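Local coordinates for glutamine amidotransferase domain-containing protein (Streptococcus mutans, PDB 3L7N) that is probably a class I glutamine amidotransferase, a type of enzyme that hydrolyses glutamine and passes its amide nitrogen on to an acceptor, at residues Ile3-His8 with His26-Thr31; Leu7-Glu12 with Lys32-Glu37; Phe46-Leu51 with Ile86-Cys91. All blocks are in the same frame, centred on the assembly; numbering follows the deposited sequence.

Contact 1 (Ile3-His8 with His26-Thr31); sequences IHFILH and HDVSMT
The His4 imidazole takes Ser29 O and Met30 CA over one face, and Thr31 OG1 and Ile6 CD1 lie near its plane at the edge. Chi1 -170° puts CG anti to the backbone N, and the ring beyond it lies against Ser29 and Thr31. The Phe5 ring, on the other side of the sheet, has Ser29 O at its edge; its CD2 meets Val28 CG1 at 4.0 Å, approached obliquely.

Aliphatic carbon completes that second layer. Met30 CG lies 3.7 Å from Phe5 CB, and the thioether chain, bent at chi3, ends with CE 4.0 Å from Leu7 CD1. At the start of the pair Ile3 CD1 packs 3.8 Å from His26 CB. Flexible methionine and branched isoleucine, leucine and valine suit this layer because helix 15-23 packs on it, through Leu18, Trp20 and Ala21. On the opposite layer, with His4, Ile6, Ser29 and Thr31, loop residues Leu39 and Pro40 approach.

The two parallel strands belong to one beta-alpha-beta unit, with helix 15-23 between them in the chain, and 27-32 is the edge strand of the sheet; the axes of the short segments lie 25° apart. Residues 3, 5 and 7 supply every backbone bond to strand 27-31: Phe5 N gives a nearly straight bond to Ser29 O (2.9 Å, 173°), Phe5 O receives Thr31 N (2.8 Å), and Leu7 N reaches Thr31 O (2.9 Å). His4 and Ile6 turn their backbone groups to strand 48-51 instead. Bonding by alternate residues thus satisfies strand 3-7 along both margins, as an interior strand requires.

Contact 2 (Leu7-Glu12 with Lys32-Glu37); sequences LHETFE and KVYRYE
Leu7 and Val33, together with Glu9 and Tyr34, make a loop-to-loop contact at the carboxyl ends of two parallel strands in the Rossmann-like sheet of a class I glutamine amidotransferase domain. One last parallel bond, Val33 N to Leu7 O at 3.0 Å, carries the strand pairing just past its end. Beyond it the chains part: Val33 and Tyr34 form a short 3-10 segment, and Glu9 to Glu12 make a type I beta turn.

The ring of Tyr34 carries most of the contact between these loops. Its CG sits between the backbone N and the carbonyl carbon (chi1 57°), and the ring lies against the opposite loop. Glu9 CA makes a CH-pi contact with one face, 3.9 Å from the centroid and 28° off the normal, while Thr10 N lies over the same ring toward its rim. Thr10 CG2 adds a methyl contact to Tyr34 CE1 at 3.6 Å. A broad aromatic suits this place, since it can cover backbone as well as side-chain atoms.

Val33 CG2 packs 3.8 Å from His8 CA, a compact branched group fitting close to the main chain. The buried His8 ring has its polar partners outside this contact: NE2 bonds to Glu73 OE1 and ND1 to Gly53 O. On the other loop, Glu37 OE1 receives Lys32 N at 2.7 Å, tying the turn back on itself.

Glu9 OE1 accepts Thr10 N at 2.8 Å, from the anti side and tilted well out of the carboxylate plane, and the same oxygen lies 3.7 Å from Tyr34 CD1.

Contact 3 (Phe46-Leu51 with Ile86-Cys91); sequences FDMLIL and IIVGVC
Met48, Ile86 and Val88 form the apolar centre on one face of two adjacent parallel strands, which helix 70-82 connects in a beta-alpha-beta crossover. The Met48 chain is extended beyond CG, with chi3 -173° setting CE 3.8 Å from Val88 CG2; nearer the backbone its CG lies 3.8 Å from Ile86 CG2. A long unbranched side chain can thus span two beta-branched neighbours, and helix 219-233 packs over them. On the other face, beneath helix 70-82, the side chains of Leu51 and Ile87 lie side by side, Leu51 CD1 4.0 Å from Ile87 CG2.

Between these layers run the backbone bonds. Leu49 N reaches Ile86 O at 3.0 Å, Leu49 O receives Val88 N at 2.8 Å, and Leu51 N binds Val88 O. A weak bond from Ile86 N to Asp47 O starts the pairing, where the Asp47 carboxylate turns to a salt bridge with Arg2.

At the far end the chain leaves the sheet through Cys91, the N-cap of the next helix. Gly89, Cys91 and Gly93 match a nucleophile elbow, so Cys91, whose side chain touches His179, is probably the glutaminase nucleophile. The last paired group before it is Val90 N, held to Leu51 O at 2.9 Å.

From the N terminus, strand 2-7 runs to the sheet's carboxyl end, helix 15-23 crosses back, and strand 27-32 comes in beside the first, parallel to it, closing contact 1. Contact 2 continues directly from it: both share Leu7 and His8, and its loop closure, from 7-12 to 32-37, ends later, so the two overlap and neither nests in the other. Contact 3 follows in series, closing the beta-alpha-beta unit built through helix 70-82. Although separate in sequence, contacts 1 and 3 join within the sheet, because strand 2-7 lies between 27-32 and 48-51; probable hydrogen bonds from His4 N to Met48 O and Ile6 N to Ile50 O link them. Contacts 2 and 3 do not touch.

Contact 1 (Ile3-His8 with His26-Thr31)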
loop_
_atom_site.group_PDB
_atom_site.type_symbol
_atom_site.label_atom_id
_atom_site.label_comp_id
_atom_site.label_asym_id
_atom_site.label_seq_id
_atom_site.Cartn_x
_atom_site.Cartn_y
_atom_site.Cartn_z
ATOM N N ILE A 3 -14.550 8.049 -2.051
ATOM C CA ILE A 3 -13.367 7.251 -1.972
ATOM C C ILE A 3 -13.795 5.798 -1.789
ATOM O O ILE A 3 -14.502 5.479 -0.792
ATOM C CB ILE A 3 -12.578 7.671 -0.748
ATOM C CG1 ILE A 3 -12.123 9.083 -0.885
ATOM C CG2 ILE A 3 -11.381 6.705 -0.428
ATOM C CD1 ILE A 3 -11.245 9.471 0.236
ATOM N N HIS A 4 -13.388 4.906 -2.722
ATOM C CA HIS A 4 -13.737 3.475 -2.611
ATOM C C HIS A 4 -12.529 2.593 -2.270
ATOM O O HIS A 4 -11.530 2.601 -3.008
ATOM C CB HIS A 4 -14.443 2.971 -3.908
ATOM C CG HIS A 4 -15.026 1.601 -3.771
ATOM N ND1 HIS A 4 -14.288 0.453 -4.005
ATOM C CD2 HIS A 4 -16.237 1.179 -3.288
ATOM C CE1 HIS A 4 -15.034 -0.621 -3.724
ATOM N NE2 HIS A 4 -16.216 -0.210 -3.292
ATOM N N PHE A 5 -12.631 1.810 -1.179
ATOM C CA PHE A 5 -11.544 0.910 -0.728
ATOM C C PHE A 5 -11.735 -0.493 -1.198
ATOM O O PHE A 5 -12.867 -1.046 -1.140
ATOM C CB PHE A 5 -11.514 0.845 0.762
ATOM C CG PHE A 5 -10.941 2.060 1.422
ATOM C CD1 PHE A 5 -9.572 2.113 1.768
ATOM C CD2 PHE A 5 -11.741 3.141 1.719
ATOM C CE1 PHE A 5 -9.026 3.249 2.345
ATOM C CE2 PHE A 5 -11.183 4.293 2.293
ATOM C CZ PHE A 5 -9.811 4.322 2.628
ATOM N N ILE A 6 -10.647 -1.136 -1.591
ATOM C CA ILE A 6 -10.683 -2.568 -1.865
ATOM C C ILE A 6 -9.864 -3.272 -0.795
ATOM O O ILE A 6 -8.709 -2.920 -0.569
ATOM C CB ILE A 6 -10.070 -2.909 -3.289
ATOM C CG1 ILE A 6 -10.699 -2.080 -4.372
ATOM C CG2 ILE A 6 -10.160 -4.378 -3.576
ATOM C CD1 ILE A 6 -11.996 -2.488 -4.692
ATOM N N LEU A 7 -10.463 -4.196 -0.063
ATOM C CA LEU A 7 -9.787 -4.775 1.089
ATOM C C LEU A 7 -9.710 -6.295 0.940
ATOM O O LEU A 7 -10.615 -6.899 0.404
ATOM C CB LEU A 7 -10.498 -4.392 2.345
ATOM C CG LEU A 7 -10.766 -2.922 2.658
ATOM C CD1 LEU A 7 -11.444 -2.870 3.944
ATOM C CD2 LEU A 7 -9.528 -2.126 2.707
ATOM N N HIS A 8 -8.593 -6.885 1.326
ATOM C CA HIS A 8 -8.292 -8.240 0.914
ATOM C C HIS A 8 -8.123 -9.150 2.128
ATOM O O HIS A 8 -7.874 -10.341 1.980
ATOM C CB HIS A 8 -6.967 -8.299 0.102
ATOM C CG HIS A 8 -6.933 -7.419 -1.113
ATOM N ND1 HIS A 8 -6.160 -6.269 -1.168
ATOM C CD2 HIS A 8 -7.387 -7.625 -2.377
ATOM C CE1 HIS A 8 -6.245 -5.744 -2.380
ATOM N NE2 HIS A 8 -6.982 -6.544 -3.135
ATOM N N HIS A 26 -14.833 12.827 3.707
ATOM C CA HIS A 26 -15.120 12.165 2.442
ATOM C C HIS A 26 -16.127 11.034 2.570
ATOM O O HIS A 26 -16.448 10.592 3.671
ATOM C CB HIS A 26 -13.852 11.682 1.813
ATOM C CG HIS A 26 -12.947 12.790 1.374
ATOM N ND1 HIS A 26 -11.650 12.926 1.837
ATOM C CD2 HIS A 26 -13.158 13.836 0.525
ATOM C CE1 HIS A 26 -11.114 14.005 1.304
ATOM N NE2 HIS A 26 -12.011 14.573 0.506
ATOM N N ASP A 27 -16.579 10.534 1.439
ATOM C CA ASP A 27 -17.687 9.603 1.404
ATOM C C ASP A 27 -17.177 8.263 1.090
ATOM O O ASP A 27 -16.971 7.961 -0.057
ATOM C CB ASP A 27 -18.679 10.029 0.323
ATOM C CG ASP A 27 -19.869 9.122 0.235
ATOM O OD1 ASP A 27 -20.286 8.548 1.297
ATOM O OD2 ASP A 27 -20.363 8.931 -0.888
ATOM N N VAL A 28 -16.979 7.432 2.125
ATOM C CA VAL A 28 -16.235 6.157 2.000
ATOM C C VAL A 28 -17.141 4.946 1.582
ATOM O O VAL A 28 -18.185 4.747 2.146
ATOM C CB VAL A 28 -15.603 5.832 3.298
ATOM C CG1 VAL A 28 -15.133 4.497 3.306
ATOM C CG2 VAL A 28 -14.508 6.768 3.581
ATOM N N SER A 29 -16.709 4.143 0.627
ATOM C CA SER A 29 -17.340 2.798 0.433
ATOM C C SER A 29 -16.265 1.758 0.406
ATOM O O SER A 29 -15.123 2.096 0.269
ATOM C CB SER A 29 -18.176 2.749 -0.852
ATOM O OG SER A 29 -17.553 3.477 -1.889
ATOM N N MET A 30 -16.607 0.495 0.551
ATOM C CA MET A 30 -15.582 -0.526 0.586
ATOM C C MET A 30 -15.997 -1.802 -0.115
ATOM O O MET A 30 -17.162 -2.056 -0.270
ATOM C CB MET A 30 -15.281 -0.866 1.977
ATOM C CG MET A 30 -14.557 0.119 2.697
ATOM S SD MET A 30 -14.972 -0.066 4.409
ATOM C CE MET A 30 -13.467 0.332 5.165
ATOM N N THR A 31 -15.041 -2.651 -0.460
ATOM C CA THR A 31 -15.363 -3.939 -0.971
ATOM C C THR A 31 -14.545 -4.857 -0.198
ATOM O O THR A 31 -13.326 -4.784 -0.233
ATOM C CB THR A 31 -14.987 -4.067 -2.499
ATOM O OG1 THR A 31 -15.804 -3.180 -3.275
ATOM C CG2 THR A 31 -15.201 -5.473 -2.986
#

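Contact 2 (Leu7-Glu12 with Lys32-Glu37)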
loop_
_atom_site.group_PDB
_atom_site.type_symbol
_atom_site.label_atom_id
_atom_site.label_comp_id
_atom_site.label_asym_id
_atom_site.label_seq_id
_atom_site.Cartn_x
_atom_site.Cartn_y
_atom_site.Cartn_z
ATOM N N LEU A 7 -10.463 -4.196 -0.063
ATOM C CA LEU A 7 -9.787 -4.775 1.089
ATOM C C LEU A 7 -9.710 -6.295 0.940
ATOM O O LEU A 7 -10.615 -6.899 0.404
ATOM C CB LEU A 7 -10.498 -4.392 2.345
ATOM C CG LEU A 7 -10.766 -2.922 2.658
ATOM C CD1 LEU A 7 -11.444 -2.870 3.944
ATOM C CD2 LEU A 7 -9.528 -2.126 2.707
ATOM N N HIS A 8 -8.593 -6.885 1.326
ATOM C CA HIS A 8 -8.292 -8.240 0.914
ATOM C C HIS A 8 -8.123 -9.150 2.128
ATOM O O HIS A 8 -7.874 -10.341 1.980
ATOM C CB HIS A 8 -6.967 -8.299 0.102
ATOM C CG HIS A 8 -6.933 -7.419 -1.113
ATOM N ND1 HIS A 8 -6.160 -6.269 -1.168
ATOM C CD2 HIS A 8 -7.387 -7.625 -2.377
ATOM C CE1 HIS A 8 -6.245 -5.744 -2.380
ATOM N NE2 HIS A 8 -6.982 -6.544 -3.135
ATOM N N GLU A 9 -8.090 -8.556 3.311
ATOM C CA GLU A 9 -8.186 -9.300 4.571
ATOM C C GLU A 9 -8.349 -8.384 5.795
ATOM O O GLU A 9 -8.135 -7.107 5.699
ATOM C CB GLU A 9 -7.054 -10.277 4.743
ATOM C CG GLU A 9 -7.455 -11.709 4.431
ATOM C CD GLU A 9 -8.316 -12.336 5.538
ATOM O OE1 GLU A 9 -9.195 -11.618 6.147
ATOM O OE2 GLU A 9 -8.075 -13.512 5.865
ATOM N N THR A 10 -8.878 -8.990 6.895
ATOM C CA THR A 10 -9.236 -8.269 8.183
ATOM C C THR A 10 -7.990 -7.625 8.751
ATOM O O THR A 10 -8.031 -6.479 9.186
ATOM C CB THR A 10 -9.865 -9.267 9.250
ATOM O OG1 THR A 10 -9.032 -10.383 9.391
ATOM C CG2 THR A 10 -11.260 -9.808 8.781
ATOM N N PHE A 11 -6.831 -8.279 8.554
ATOM C CA PHE A 11 -5.538 -7.700 8.979
ATOM C C PHE A 11 -4.827 -6.766 7.939
ATOM O O PHE A 11 -3.716 -6.260 8.196
ATOM C CB PHE A 11 -4.587 -8.774 9.426
ATOM C CG PHE A 11 -4.472 -9.901 8.482
ATOM C CD1 PHE A 11 -3.437 -9.916 7.480
ATOM C CD2 PHE A 11 -5.337 -11.011 8.589
ATOM C CE1 PHE A 11 -3.286 -11.024 6.568
ATOM C CE2 PHE A 11 -5.211 -12.154 7.695
ATOM C CZ PHE A 11 -4.170 -12.146 6.675
ATOM N N GLU A 12 -5.434 -6.550 6.804
ATOM C CA GLU A 12 -4.926 -5.582 5.886
ATOM C C GLU A 12 -5.852 -4.363 5.876
ATOM O O GLU A 12 -6.588 -4.092 4.845
ATOM C CB GLU A 12 -4.847 -6.190 4.542
ATOM C CG GLU A 12 -4.124 -7.449 4.539
ATOM C CD GLU A 12 -2.665 -7.245 4.515
ATOM O OE1 GLU A 12 -2.230 -6.035 4.474
ATOM O OE2 GLU A 12 -1.916 -8.281 4.459
ATOM N N LYS A 32 -15.147 -5.729 0.541
ATOM C CA LYS A 32 -14.324 -6.618 1.291
ATOM C C LYS A 32 -14.220 -7.973 0.565
ATOM O O LYS A 32 -15.072 -8.848 0.758
ATOM C CB LYS A 32 -14.858 -6.751 2.685
ATOM C CG LYS A 32 -14.755 -5.524 3.448
ATOM C CD LYS A 32 -15.646 -5.527 4.682
ATOM C CE LYS A 32 -15.688 -4.157 5.340
ATOM N NZ LYS A 32 -16.627 -4.104 6.437
ATOM N N VAL A 33 -13.231 -8.122 -0.344
ATOM C CA VAL A 33 -13.223 -9.298 -1.205
ATOM C C VAL A 33 -13.156 -10.611 -0.450
ATOM O O VAL A 33 -13.766 -11.577 -0.849
ATOM C CB VAL A 33 -12.195 -9.233 -2.260
ATOM C CG1 VAL A 33 -12.357 -7.988 -3.022
ATOM C CG2 VAL A 33 -10.795 -9.341 -1.678
ATOM N N TYR A 34 -12.494 -10.608 0.703
ATOM C CA TYR A 34 -12.422 -11.789 1.551
ATOM C C TYR A 34 -13.779 -12.227 2.077
ATOM O O TYR A 34 -13.895 -13.353 2.629
ATOM C CB TYR A 34 -11.410 -11.578 2.735
ATOM C CG TYR A 34 -11.723 -10.401 3.591
ATOM C CD1 TYR A 34 -12.435 -10.547 4.778
ATOM C CD2 TYR A 34 -11.331 -9.117 3.212
ATOM C CE1 TYR A 34 -12.764 -9.457 5.552
ATOM C CE2 TYR A 34 -11.644 -8.024 3.979
ATOM C CZ TYR A 34 -12.382 -8.196 5.153
ATOM O OH TYR A 34 -12.721 -7.095 5.920
ATOM N N ARG A 35 -14.802 -11.355 1.969
ATOM C CA ARG A 35 -16.168 -11.702 2.427
ATOM C C ARG A 35 -17.005 -12.083 1.214
ATOM O O ARG A 35 -18.272 -12.026 1.238
ATOM C CB ARG A 35 -16.808 -10.507 3.155
ATOM C CG ARG A 35 -16.261 -10.245 4.582
ATOM C CD ARG A 35 -17.123 -9.207 5.264
ATOM N NE ARG A 35 -18.404 -9.774 5.655
ATOM C CZ ARG A 35 -18.659 -10.358 6.854
ATOM N NH1 ARG A 35 -17.734 -10.357 7.852
ATOM N NH2 ARG A 35 -19.826 -10.966 7.048
ATOM N N TYR A 36 -16.303 -12.477 0.136
ATOM C CA TYR A 36 -16.899 -12.708 -1.196
ATOM C C TYR A 36 -17.751 -11.598 -1.645
ATOM O O TYR A 36 -18.691 -11.822 -2.361
ATOM C CB TYR A 36 -17.640 -14.023 -1.261
ATOM C CG TYR A 36 -16.736 -15.205 -0.978
ATOM C CD1 TYR A 36 -16.438 -16.153 -1.970
ATOM C CD2 TYR A 36 -16.117 -15.341 0.251
ATOM C CE1 TYR A 36 -15.561 -17.217 -1.702
ATOM C CE2 TYR A 36 -15.244 -16.367 0.509
ATOM C CZ TYR A 36 -14.966 -17.298 -0.441
ATOM O OH TYR A 36 -14.092 -18.369 -0.097
ATOM N N GLU A 37 -17.387 -10.361 -1.289
ATOM C CA GLU A 37 -18.074 -9.184 -1.845
ATOM C C GLU A 37 -17.659 -8.901 -3.250
ATOM O O GLU A 37 -16.552 -9.126 -3.619
ATOM C CB GLU A 37 -17.861 -7.976 -0.970
ATOM C CG GLU A 37 -18.642 -8.039 0.287
ATOM C CD GLU A 37 -18.363 -6.899 1.204
ATOM O OE1 GLU A 37 -17.854 -5.857 0.767
ATOM O OE2 GLU A 37 -18.679 -7.017 2.374
#

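Contact 3 (Phe46-Leu51 with Ile86-Cys91)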
loop_
_atom_site.group_PDB
_atom_site.type_symbol
_atom_site.label_atom_id
_atom_site.label_comp_id
_atom_site.label_asym_id
_atom_site.label_seq_id
_atom_site.Cartn_x
_atom_site.Cartn_y
_atom_site.Cartn_z
ATOM N N PHE A 46 -17.180 6.271 -7.861
ATOM C CA PHE A 46 -16.145 6.802 -7.039
ATOM C C PHE A 46 -15.203 7.811 -7.771
ATOM O O PHE A 46 -15.230 7.935 -8.990
ATOM C CB PHE A 46 -15.358 5.659 -6.332
ATOM C CG PHE A 46 -14.643 4.736 -7.278
ATOM C CD1 PHE A 46 -13.424 5.141 -7.894
ATOM C CD2 PHE A 46 -15.144 3.478 -7.553
ATOM C CE1 PHE A 46 -12.766 4.336 -8.760
ATOM C CE2 PHE A 46 -14.478 2.618 -8.450
ATOM C CZ PHE A 46 -13.285 3.061 -9.065
ATOM N N ASP A 47 -14.454 8.572 -6.968
ATOM C CA ASP A 47 -13.546 9.585 -7.432
ATOM C C ASP A 47 -12.119 9.110 -7.175
ATOM O O ASP A 47 -11.198 9.529 -7.854
ATOM C CB ASP A 47 -13.763 10.871 -6.644
ATOM C CG ASP A 47 -15.134 11.506 -6.901
ATOM O OD1 ASP A 47 -15.489 11.764 -8.104
ATOM O OD2 ASP A 47 -15.831 11.838 -5.898
ATOM N N MET A 48 -11.930 8.319 -6.124
ATOM C CA MET A 48 -10.632 7.838 -5.797
ATOM C C MET A 48 -10.733 6.384 -5.331
ATOM O O MET A 48 -11.709 6.011 -4.717
ATOM C CB MET A 48 -10.039 8.706 -4.707
ATOM C CG MET A 48 -8.819 8.167 -4.034
ATOM S SD MET A 48 -8.203 9.336 -2.784
ATOM C CE MET A 48 -6.652 8.587 -2.300
ATOM N N LEU A 49 -9.714 5.572 -5.641
ATOM C CA LEU A 49 -9.742 4.138 -5.410
ATOM C C LEU A 49 -8.469 3.836 -4.615
ATOM O O LEU A 49 -7.377 4.199 -5.037
ATOM C CB LEU A 49 -9.684 3.409 -6.754
ATOM C CG LEU A 49 -9.648 1.907 -6.761
ATOM C CD1 LEU A 49 -10.901 1.311 -6.106
ATOM C CD2 LEU A 49 -9.490 1.388 -8.196
ATOM N N ILE A 50 -8.601 3.228 -3.465
ATOM C CA ILE A 50 -7.479 2.926 -2.655
ATOM C C ILE A 50 -7.535 1.462 -2.470
ATOM O O ILE A 50 -8.557 0.958 -2.029
ATOM C CB ILE A 50 -7.644 3.592 -1.275
ATOM C CG1 ILE A 50 -7.709 5.075 -1.444
ATOM C CG2 ILE A 50 -6.574 3.178 -0.337
ATOM C CD1 ILE A 50 -7.839 5.814 -0.168
ATOM N N LEU A 51 -6.487 0.739 -2.881
ATOM C CA LEU A 51 -6.479 -0.723 -2.750
ATOM C C LEU A 51 -5.434 -1.061 -1.716
ATOM O O LEU A 51 -4.290 -0.710 -1.891
ATOM C CB LEU A 51 -6.078 -1.410 -4.101
ATOM C CG LEU A 51 -6.890 -1.186 -5.393
ATOM C CD1 LEU A 51 -6.243 -0.200 -6.208
ATOM C CD2 LEU A 51 -7.091 -2.476 -6.228
ATOM N N ILE A 86 -8.244 9.264 -9.315
ATOM C CA ILE A 86 -7.127 9.159 -8.324
ATOM C C ILE A 86 -7.037 7.740 -7.852
ATOM O O ILE A 86 -8.040 7.189 -7.488
ATOM C CB ILE A 86 -7.414 10.018 -7.134
ATOM C CG1 ILE A 86 -7.848 11.414 -7.603
ATOM C CG2 ILE A 86 -6.253 9.996 -6.142
ATOM C CD1 ILE A 86 -7.779 12.473 -6.582
ATOM N N ILE A 87 -5.838 7.109 -7.909
ATOM C CA ILE A 87 -5.690 5.716 -7.408
ATOM C C ILE A 87 -4.548 5.683 -6.458
ATOM O O ILE A 87 -3.620 6.371 -6.666
ATOM C CB ILE A 87 -5.392 4.770 -8.520
ATOM C CG1 ILE A 87 -6.411 4.974 -9.638
ATOM C CG2 ILE A 87 -5.410 3.318 -8.007
ATOM C CD1 ILE A 87 -6.186 4.090 -10.830
ATOM N N VAL A 88 -4.652 4.924 -5.355
ATOM C CA VAL A 88 -3.472 4.630 -4.489
ATOM C C VAL A 88 -3.480 3.114 -4.162
ATOM O O VAL A 88 -4.547 2.578 -3.856
ATOM C CB VAL A 88 -3.531 5.403 -3.190
ATOM C CG1 VAL A 88 -2.422 4.863 -2.141
ATOM C CG2 VAL A 88 -3.435 6.893 -3.449
ATOM N N GLY A 89 -2.301 2.418 -4.274
ATOM C CA GLY A 89 -2.210 0.941 -4.031
ATOM C C GLY A 89 -1.163 0.708 -3.000
ATOM O O GLY A 89 -0.129 1.289 -3.082
ATOM N N VAL A 90 -1.458 -0.117 -1.980
ATOM C CA VAL A 90 -0.517 -0.364 -0.844
ATOM C C VAL A 90 -0.126 -1.866 -0.791
ATOM O O VAL A 90 -0.966 -2.698 -0.952
ATOM C CB VAL A 90 -1.195 -0.006 0.441
ATOM C CG1 VAL A 90 -0.325 -0.267 1.611
ATOM C CG2 VAL A 90 -1.630 1.404 0.411
ATOM N N CYS A 91 1.140 -2.163 -0.618
ATOM C CA CYS A 91 1.654 -3.512 -0.691
ATOM C C CYS A 91 0.990 -4.296 -1.800
ATOM O O CYS A 91 1.174 -3.958 -2.918
ATOM C CB CYS A 91 1.766 -4.172 0.704
ATOM S SG CYS A 91 1.209 -5.807 1.013
#